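Local coordinates for hookworm platelet inhibitor 1 (Ancylostoma caninum, PDB 4TPV), which inhibits platelet aggregation and adhesion to fibrinogen and collagen, possibly by binding the integrins that serve as their receptors, at residues S87-L95 with K105-V113. Sequence-based numbering, arbitrary orientation. Where two conformers were deposited one is given.
Sequences SWWSEIFEL and KTSNIANMV
Glu-91 reaches across to the first turn of helix 107-113, where main-chain N-H groups still lack acceptors from their own helix. Its CG stands beside the backbone N, anti to the carbonyl carbon (chi1 -67°), and the extended chain beyond carries the carboxylate to that N-terminal end: OE1 accepts a nearly straight bond from Ile-109 N (3.0 Å) and a weak, bent one from Asn-108 N. OE2 takes Asn-108 ND2 at 2.9 Å from above the carboxylate plane, and a water links it to Ser-107 N. Each oxygen thus has two partners, and the helix end probably stabilises the negative charge.

Asn-108 also suits its place because its amide is flat: it lies over one face of the Trp-88 indole, offset toward the rim, the planes 17° apart, with CG 3.3 Å from Trp-88 CD1. The indole NE1 donates a hydrogen bond to Val-70 O, satisfying the buried ring's one polar atom. Met-112 SD lies at the ring's edge, a Met-aromatic contact, and the bend at chi3 (-58°) turns CE back to 3.6 Å from Trp-88 CB. Branched Ile-109 packs CG2 against Glu-91 CB (3.5 Å) and CD1 near Trp-89 CE3 (3.8 Å). At the outer end, Thr-106 CG2 packs against Glu-94 and Leu-95, and a water bridges Glu-94 OE1 to Lys-105 NZ.

Strand 68-73 and helix 13-34 flank this packing of the end of helix 80-89 and the following 3-10 turn on helix 107-113, part of the alpha-beta-alpha sandwich of the CAP fold.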
ATOM      1  N   SER A  87       2.273 -11.359  -4.242  1.00  9.45           N
ATOM      2  CA  SER A  87       3.256 -11.819  -3.276  0.67  8.57           C
ATOM      3  C   SER A  87       2.987 -11.184  -1.915  1.00 11.19           C
ATOM      4  O   SER A  87       2.991 -11.874  -0.904  1.00 11.83           O
ATOM      5  CB  SER A  87       4.681 -11.493  -3.734  0.67 13.40           C
ATOM      6  OG  SER A  87       5.622 -12.134  -2.887  0.67 13.94           O
ATOM      7  N   TRP A  88       2.740  -9.878  -1.895  1.00  9.99           N
ATOM      8  CA  TRP A  88       2.482  -9.183  -0.640  1.00  9.56           C
ATOM      9  C   TRP A  88       1.132  -9.600  -0.036  1.00  9.36           C
ATOM     10  O   TRP A  88       1.028  -9.851   1.166  1.00  9.33           O
ATOM     11  CB  TRP A  88       2.551  -7.667  -0.859  1.00 10.85           C
ATOM     12  CG  TRP A  88       3.911  -7.222  -1.326  1.00  9.80           C
ATOM     13  CD1 TRP A  88       5.070  -7.903  -1.198  1.00  7.23           C
ATOM     14  CD2 TRP A  88       4.237  -6.003  -2.016  1.00  7.60           C
ATOM     15  NE1 TRP A  88       6.116  -7.193  -1.750  1.00  8.93           N
ATOM     16  CE2 TRP A  88       5.620  -6.022  -2.267  1.00  8.13           C
ATOM     17  CE3 TRP A  88       3.488  -4.913  -2.458  1.00  8.93           C
ATOM     18  CZ2 TRP A  88       6.283  -4.975  -2.909  1.00  9.24           C
ATOM     19  CZ3 TRP A  88       4.138  -3.877  -3.099  1.00  9.88           C
ATOM     20  CH2 TRP A  88       5.521  -3.914  -3.323  1.00  9.56           C
ATOM     21  N   TRP A  89       0.090  -9.673  -0.860  1.00  9.59           N
ATOM     22  CA  TRP A  89      -1.226 -10.079  -0.344  1.00  8.79           C
ATOM     23  C   TRP A  89      -1.215 -11.475   0.287  1.00 11.75           C
ATOM     24  O   TRP A  89      -1.895 -11.715   1.293  1.00 11.10           O
ATOM     25  CB  TRP A  89      -2.275 -10.030  -1.467  1.00  9.16           C
ATOM     26  CG  TRP A  89      -3.602 -10.624  -1.045  1.00 14.63           C
ATOM     27  CD1 TRP A  89      -4.012 -11.911  -1.218  1.00 16.74           C
ATOM     28  CD2 TRP A  89      -4.668  -9.952  -0.362  1.00 12.68           C
ATOM     29  NE1 TRP A  89      -5.277 -12.080  -0.707  1.00 15.95           N
ATOM     30  CE2 TRP A  89      -5.701 -10.893  -0.170  1.00 15.04           C
ATOM     31  CE3 TRP A  89      -4.855  -8.646   0.094  1.00 14.80           C
ATOM     32  CZ2 TRP A  89      -6.905 -10.565   0.459  1.00 17.06           C
ATOM     33  CZ3 TRP A  89      -6.038  -8.320   0.717  1.00 17.84           C
ATOM     34  CH2 TRP A  89      -7.052  -9.278   0.899  1.00 19.66           C
ATOM     35  N   SER A  90      -0.426 -12.383  -0.285  1.00  9.13           N
ATOM     36  CA  SER A  90      -0.381 -13.764   0.207  0.51 10.09           C
ATOM     37  C   SER A  90       0.039 -13.878   1.678  1.00 10.48           C
ATOM     38  O   SER A  90      -0.198 -14.908   2.319  1.00 12.88           O
ATOM     39  CB  SER A  90       0.553 -14.603  -0.665  0.51 11.42           C
ATOM     40  OG  SER A  90      -0.008 -14.804  -1.954  0.51 14.97           O
ATOM     41  N   GLU A  91       0.630 -12.827   2.232  1.00  7.66           N
ATOM     42  CA  GLU A  91       1.028 -12.846   3.632  1.00  8.06           C
ATOM     43  C   GLU A  91      -0.174 -12.825   4.557  1.00 10.73           C
ATOM     44  O   GLU A  91      -0.045 -13.034   5.766  1.00 10.99           O
ATOM     45  CB  GLU A  91       1.948 -11.661   3.945  1.00 10.93           C
ATOM     46  CG  GLU A  91       3.282 -11.754   3.246  1.00  8.41           C
ATOM     47  CD  GLU A  91       4.219 -10.637   3.645  1.00 12.87           C
ATOM     48  OE1 GLU A  91       3.731  -9.662   4.260  1.00 11.59           O
ATOM     49  OE2 GLU A  91       5.437 -10.763   3.379  1.00 15.26           O
ATOM     50  N   ILE A  92      -1.342 -12.536   3.989  1.00  9.60           N
ATOM     51  CA  ILE A  92      -2.563 -12.493   4.783  1.00  9.94           C
ATOM     52  C   ILE A  92      -2.754 -13.785   5.588  1.00  7.90           C
ATOM     53  O   ILE A  92      -3.296 -13.753   6.692  1.00  9.41           O
ATOM     54  CB  ILE A  92      -3.794 -12.214   3.875  1.00 10.45           C
ATOM     55  CG1 ILE A  92      -4.976 -11.744   4.714  1.00 13.32           C
ATOM     56  CG2 ILE A  92      -4.120 -13.421   2.973  1.00 13.61           C
ATOM     57  CD1 ILE A  92      -6.210 -11.391   3.866  1.00 17.41           C
ATOM     58  N   PHE A  93      -2.257 -14.897   5.052  1.00 10.86           N
ATOM     59  CA  PHE A  93      -2.359 -16.178   5.758  1.00  8.77           C
ATOM     60  C   PHE A  93      -1.521 -16.262   7.024  1.00 11.42           C
ATOM     61  O   PHE A  93      -1.717 -17.165   7.840  1.00 14.86           O
ATOM     62  CB  PHE A  93      -1.987 -17.327   4.799  1.00 11.05           C
ATOM     63  CG  PHE A  93      -3.011 -17.550   3.727  1.00 12.12           C
ATOM     64  CD1 PHE A  93      -4.149 -18.307   3.995  1.00 15.59           C
ATOM     65  CD2 PHE A  93      -2.863 -16.977   2.475  1.00 15.56           C
ATOM     66  CE1 PHE A  93      -5.108 -18.505   3.013  1.00 15.20           C
ATOM     67  CE2 PHE A  93      -3.822 -17.161   1.490  1.00 18.93           C
ATOM     68  CZ  PHE A  93      -4.944 -17.929   1.758  1.00 17.32           C
ATOM     69  N   GLU A  94      -0.596 -15.323   7.208  1.00 12.74           N
ATOM     70  CA  GLU A  94       0.252 -15.337   8.398  1.00 11.14           C
ATOM     71  C   GLU A  94      -0.182 -14.303   9.437  1.00 10.31           C
ATOM     72  O   GLU A  94       0.364 -14.262  10.544  1.00 13.57           O
ATOM     73  CB  GLU A  94       1.726 -15.115   8.003  1.00 11.86           C
ATOM     74  CG  GLU A  94       2.279 -16.220   7.103  1.00 16.24           C
ATOM     75  CD  GLU A  94       2.371 -17.573   7.798  1.00 21.33           C
ATOM     76  OE1 GLU A  94       2.564 -17.620   9.035  1.00 20.94           O
ATOM     77  OE2 GLU A  94       2.248 -18.606   7.098  1.00 28.85           O
ATOM     78  N   LEU A  95      -1.161 -13.468   9.097  1.00 10.18           N
ATOM     79  CA  LEU A  95      -1.725 -12.544  10.068  1.00 10.59           C
ATOM     80  C   LEU A  95      -2.394 -13.316  11.193  1.00 13.81           C
ATOM     81  O   LEU A  95      -2.920 -14.414  10.974  1.00 13.29           O
ATOM     82  CB  LEU A  95      -2.734 -11.600   9.416  1.00  8.42           C
ATOM     83  CG  LEU A  95      -2.140 -10.464   8.585  1.00 10.77           C
ATOM     84  CD1 LEU A  95      -3.227  -9.746   7.849  1.00  7.83           C
ATOM     85  CD2 LEU A  95      -1.372  -9.519   9.469  1.00 10.82           C
ATOM     86  N   LYS A 105       7.031 -12.130   8.447  1.00 11.88           N
ATOM     87  CA  LYS A 105       6.035 -12.857   7.662  1.00  8.74           C
ATOM     88  C   LYS A 105       4.866 -12.015   7.199  1.00  9.91           C
ATOM     89  O   LYS A 105       4.134 -12.429   6.303  1.00 11.39           O
ATOM     90  CB  LYS A 105       5.496 -14.050   8.466  1.00  9.76           C
ATOM     91  CG  LYS A 105       6.576 -15.049   8.823  1.00 13.27           C
ATOM     92  CD  LYS A 105       6.049 -16.178   9.672  1.00 13.07           C
ATOM     93  CE  LYS A 105       5.863 -15.724  11.102  1.00 18.11           C
ATOM     94  NZ  LYS A 105       5.816 -16.904  12.025  1.00 22.11           N
ATOM     95  N   THR A 106       4.684 -10.835   7.793  1.00  9.31           N
ATOM     96  CA  THR A 106       3.474 -10.065   7.515  1.00  9.09           C
ATOM     97  C   THR A 106       3.735  -8.588   7.249  1.00  8.73           C
ATOM     98  O   THR A 106       2.804  -7.792   7.236  1.00  8.40           O
ATOM     99  CB  THR A 106       2.465 -10.155   8.688  1.00 10.50           C
ATOM    100  OG1 THR A 106       3.109  -9.770   9.911  1.00 10.98           O
ATOM    101  CG2 THR A 106       1.935 -11.568   8.822  1.00 13.83           C
ATOM    102  N   SER A 107       4.989  -8.215   7.050  1.00  9.07           N
ATOM    103  CA  SER A 107       5.295  -6.793   6.912  1.00  7.67           C
ATOM    104  C   SER A 107       4.646  -6.200   5.654  1.00  8.73           C
ATOM    105  O   SER A 107       4.133  -5.077   5.679  1.00  7.93           O
ATOM    106  CB  SER A 107       6.804  -6.583   6.892  1.00 10.28           C
ATOM    107  OG  SER A 107       7.132  -5.202   6.795  1.00 10.28           O
ATOM    108  N   ASN A 108       4.643  -6.947   4.560  1.00  9.65           N
ATOM    109  CA  ASN A 108       4.088  -6.380   3.331  1.00  9.27           C
ATOM    110  C   ASN A 108       2.572  -6.249   3.419  1.00  8.05           C
ATOM    111  O   ASN A 108       2.002  -5.207   3.072  1.00  7.96           O
ATOM    112  CB  ASN A 108       4.485  -7.224   2.118  1.00  9.00           C
ATOM    113  CG  ASN A 108       5.981  -7.259   1.909  1.00 10.83           C
ATOM    114  OD1 ASN A 108       6.605  -6.222   1.633  1.00 11.99           O
ATOM    115  ND2 ASN A 108       6.566  -8.439   2.014  1.00 11.47           N
ATOM    116  N   ILE A 109       1.894  -7.295   3.872  1.00  7.96           N
ATOM    117  CA  ILE A 109       0.450  -7.175   3.952  1.00  6.97           C
ATOM    118  C   ILE A 109       0.065  -6.072   4.951  1.00  8.07           C
ATOM    119  O   ILE A 109      -0.841  -5.306   4.697  1.00  6.95           O
ATOM    120  CB  ILE A 109      -0.234  -8.521   4.317  1.00 11.15           C
ATOM    121  CG1 ILE A 109      -1.758  -8.358   4.340  1.00 12.28           C
ATOM    122  CG2 ILE A 109       0.255  -9.051   5.650  1.00 12.46           C
ATOM    123  CD1 ILE A 109      -2.382  -8.096   2.961  1.00 13.18           C
ATOM    124  N   ALA A 110       0.782  -5.978   6.069  1.00 10.08           N
ATOM    125  CA  ALA A 110       0.479  -4.935   7.056  1.00  7.28           C
ATOM    126  C   ALA A 110       0.604  -3.522   6.462  1.00  7.15           C
ATOM    127  O   ALA A 110      -0.215  -2.637   6.779  1.00  9.59           O
ATOM    128  CB  ALA A 110       1.386  -5.097   8.281  1.00  9.70           C
ATOM    129  N   ASN A 111       1.606  -3.291   5.619  1.00  7.71           N
ATOM    130  CA  ASN A 111       1.742  -1.980   5.003  1.00  8.51           C
ATOM    131  C   ASN A 111       0.557  -1.707   4.084  1.00  7.37           C
ATOM    132  O   ASN A 111       0.051  -0.584   4.021  1.00  8.38           O
ATOM    133  CB  ASN A 111       3.049  -1.865   4.205  1.00  8.63           C
ATOM    134  CG  ASN A 111       4.153  -1.143   4.973  1.00  8.12           C
ATOM    135  OD1 ASN A 111       3.917  -0.127   5.647  1.00  8.69           O
ATOM    136  ND2 ASN A 111       5.381  -1.654   4.845  1.00  9.61           N
ATOM    137  N   MET A 112       0.112  -2.745   3.368  1.00  8.18           N
ATOM    138  CA  MET A 112      -0.965  -2.573   2.399  1.00  6.77           C
ATOM    139  C   MET A 112      -2.321  -2.324   3.045  1.00  6.79           C
ATOM    140  O   MET A 112      -3.141  -1.613   2.471  1.00  8.71           O
ATOM    141  CB  MET A 112      -1.068  -3.786   1.459  1.00  7.32           C
ATOM    142  CG  MET A 112       0.116  -3.939   0.526  1.00  9.27           C
ATOM    143  SD  MET A 112      -0.260  -4.923  -0.945  1.00 10.30           S
ATOM    144  CE  MET A 112      -0.800  -6.463  -0.217  1.00 11.70           C
ATOM    145  N   VAL A 113      -2.559  -2.877   4.235  1.00  7.06           N
ATOM    146  CA  VAL A 113      -3.876  -2.723   4.877  1.00  9.32           C
ATOM    147  C   VAL A 113      -3.858  -1.923   6.189  1.00  8.53           C
ATOM    148  O   VAL A 113      -4.879  -1.845   6.890  1.00  9.61           O
ATOM    149  CB  VAL A 113      -4.539  -4.104   5.107  1.00  9.08           C
ATOM    150  CG1 VAL A 113      -4.702  -4.829   3.764  1.00  9.67           C
ATOM    151  CG2 VAL A 113      -3.756  -4.949   6.145  1.00  8.24           C
TER
HETATM  152  O   HOH W   1       7.085  -9.821   5.382  1.00 11.69           O
HETATM  153  O   HOH W   2       3.861 -18.753  10.830  1.00 36.37           O